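Local coordinates for putative outer membrane protein (LpxR) (Salmonella typhimurium, PDB 3FID) that removes acyl chains from lipid A in the outer membrane, as a lipopolysaccharide-modifying deacylase that binds metal ions, at residues S1-S6 with L37-S42. Residues are numbered along the deposited sequence; the frame is centred on the assembly and turned at random.
Sequences SSLAIS and LFLGYS. With ZN (zinc ion), chain C; ZN (zinc ion), chain D.
Tyr41 and Leu3 face each other as a non-hydrogen-bonded pair in an antiparallel ladder of the LpxR outer-membrane beta-barrel, where strand 2-9, also bonded to strand 285-295, helps to close the ring. Tyr41 CB lies 4.2 Å from Leu3 CD2. CG, anti to the backbone N (chi1 175°), starts the ring, whose CD2 is 4.0 Å from that methyl. This ring atom is nearer, at 3.4 Å, to Ser2 O. CE2 lies near Ser2 O and, a little farther off, Ser1 CB; OH binds a zinc ion at 2.3 Å. Tyrosine suits this place, the two side chains crossing at about a right angle while its phenol oxygen ligates metal. Farther along this outward, probably lipid-facing, surface, Ile5 and Leu39 lie side by side, their CD1 methyls tightly packed. The buried other face suits small serines, Ala4 and Gly40: OG of Ser2, Ser6 and Ser42 hydrogen-bonds Ile208 N, Asp291 and Ser52 respectively. The Phe38 ring meets His54; Gly40 lacks the CB that would collide with it. Ser42 N gives Ser2 O a nearly straight 2.7 Å bond (170°). Ser1 OG bridges two zinc ions: Tyr41's is completed by His43, the other by Asp44 and, at 2.3 Å, Ser1 N.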
loop_
_atom_site.group_PDB
_atom_site.type_symbol
_atom_site.label_atom_id
_atom_site.label_comp_id
_atom_site.label_asym_id
_atom_site.label_seq_id
_atom_site.Cartn_x
_atom_site.Cartn_y
_atom_site.Cartn_z
ATOM N N SER A 1 6.480 19.882 6.008
ATOM C CA SER A 1 5.170 19.397 5.512
ATOM C C SER A 1 5.285 18.853 4.114
ATOM O O SER A 1 6.090 19.343 3.307
ATOM C CB SER A 1 4.137 20.512 5.515
ATOM O OG SER A 1 3.908 20.935 6.849
ATOM N N SER A 2 4.461 17.843 3.836
ATOM C CA SER A 2 4.379 17.275 2.498
ATOM C C SER A 2 2.924 17.039 2.105
ATOM O O SER A 2 2.072 16.731 2.955
ATOM C CB SER A 2 5.297 16.032 2.321
ATOM O OG SER A 2 4.910 14.873 3.079
ATOM N N LEU A 3 2.651 17.271 0.826
ATOM C CA LEU A 3 1.372 17.008 0.183
ATOM C C LEU A 3 1.697 16.000 -0.943
ATOM O O LEU A 3 2.596 16.243 -1.756
ATOM C CB LEU A 3 0.841 18.330 -0.389
ATOM C CG LEU A 3 -0.520 18.575 -1.053
ATOM C CD1 LEU A 3 -0.690 17.721 -2.294
ATOM C CD2 LEU A 3 -1.660 18.358 -0.091
ATOM N N ALA A 4 1.002 14.865 -0.959
ATOM C CA ALA A 4 1.375 13.792 -1.879
ATOM C C ALA A 4 0.203 13.222 -2.637
ATOM O O ALA A 4 -0.901 13.136 -2.096
ATOM C CB ALA A 4 2.101 12.663 -1.120
ATOM N N ILE A 5 0.471 12.817 -3.874
ATOM C CA ILE A 5 -0.477 12.059 -4.701
ATOM C C ILE A 5 0.213 10.733 -5.002
ATOM O O ILE A 5 1.363 10.728 -5.435
ATOM C CB ILE A 5 -0.688 12.750 -6.075
ATOM C CG1 ILE A 5 -0.906 14.259 -5.874
ATOM C CG2 ILE A 5 -1.832 12.051 -6.886
ATOM C CD1 ILE A 5 -2.353 14.726 -5.972
ATOM N N SER A 6 -0.483 9.618 -4.822
ATOM C CA SER A 6 0.138 8.338 -5.160
ATOM C C SER A 6 -0.823 7.480 -5.985
ATOM O O SER A 6 -2.009 7.381 -5.660
ATOM C CB SER A 6 0.606 7.601 -3.908
ATOM O OG SER A 6 1.205 6.327 -4.249
ATOM N N LEU A 37 -5.519 4.918 -5.627
ATOM C CA LEU A 37 -5.376 6.393 -5.642
ATOM C C LEU A 37 -5.331 6.860 -4.198
ATOM O O LEU A 37 -6.122 6.393 -3.365
ATOM C CB LEU A 37 -6.547 7.082 -6.350
ATOM C CG LEU A 37 -6.281 8.590 -6.650
ATOM C CD1 LEU A 37 -4.926 8.852 -7.327
ATOM C CD2 LEU A 37 -7.393 9.212 -7.514
ATOM N N PHE A 38 -4.424 7.785 -3.910
ATOM C CA PHE A 38 -4.199 8.264 -2.544
ATOM C C PHE A 38 -3.793 9.738 -2.634
ATOM O O PHE A 38 -2.974 10.108 -3.470
ATOM C CB PHE A 38 -3.084 7.397 -1.880
ATOM C CG PHE A 38 -2.563 7.921 -0.557
ATOM C CD1 PHE A 38 -1.652 8.968 -0.527
ATOM C CD2 PHE A 38 -2.917 7.303 0.652
ATOM C CE1 PHE A 38 -1.136 9.458 0.684
ATOM C CE2 PHE A 38 -2.403 7.771 1.896
ATOM C CZ PHE A 38 -1.507 8.871 1.897
ATOM N N LEU A 39 -4.394 10.560 -1.783
ATOM C CA LEU A 39 -4.019 11.969 -1.641
ATOM C C LEU A 39 -3.835 12.191 -0.158
ATOM O O LEU A 39 -4.684 11.789 0.662
ATOM C CB LEU A 39 -5.112 12.872 -2.238
ATOM C CG LEU A 39 -4.945 14.398 -2.281
ATOM C CD1 LEU A 39 -3.688 14.857 -3.028
ATOM C CD2 LEU A 39 -6.189 15.059 -2.902
ATOM N N GLY A 40 -2.698 12.767 0.218
ATOM C CA GLY A 40 -2.401 12.911 1.640
ATOM C C GLY A 40 -1.679 14.216 1.955
ATOM O O GLY A 40 -1.056 14.819 1.094
ATOM N N TYR A 41 -1.801 14.643 3.209
ATOM C CA TYR A 41 -1.106 15.834 3.692
ATOM C C TYR A 41 -0.500 15.522 5.043
ATOM O O TYR A 41 -1.185 14.966 5.899
ATOM C CB TYR A 41 -2.077 17.013 3.837
ATOM C CG TYR A 41 -1.410 18.242 4.443
ATOM C CD1 TYR A 41 -1.735 18.684 5.739
ATOM C CD2 TYR A 41 -0.437 18.930 3.727
ATOM C CE1 TYR A 41 -1.104 19.802 6.277
ATOM C CE2 TYR A 41 0.206 20.017 4.258
ATOM C CZ TYR A 41 -0.141 20.459 5.522
ATOM O OH TYR A 41 0.501 21.574 5.981
ATOM N N SER A 42 0.780 15.883 5.212
ATOM C CA SER A 42 1.506 15.708 6.453
ATOM C C SER A 42 1.947 17.066 6.965
ATOM O O SER A 42 2.522 17.839 6.236
ATOM C CB SER A 42 2.753 14.865 6.211
ATOM O OG SER A 42 2.475 13.500 6.465
HETATM ZN ZN ZN C . 5.845 21.781 7.212
HETATM ZN ZN ZN D . 2.383 21.967 7.236
#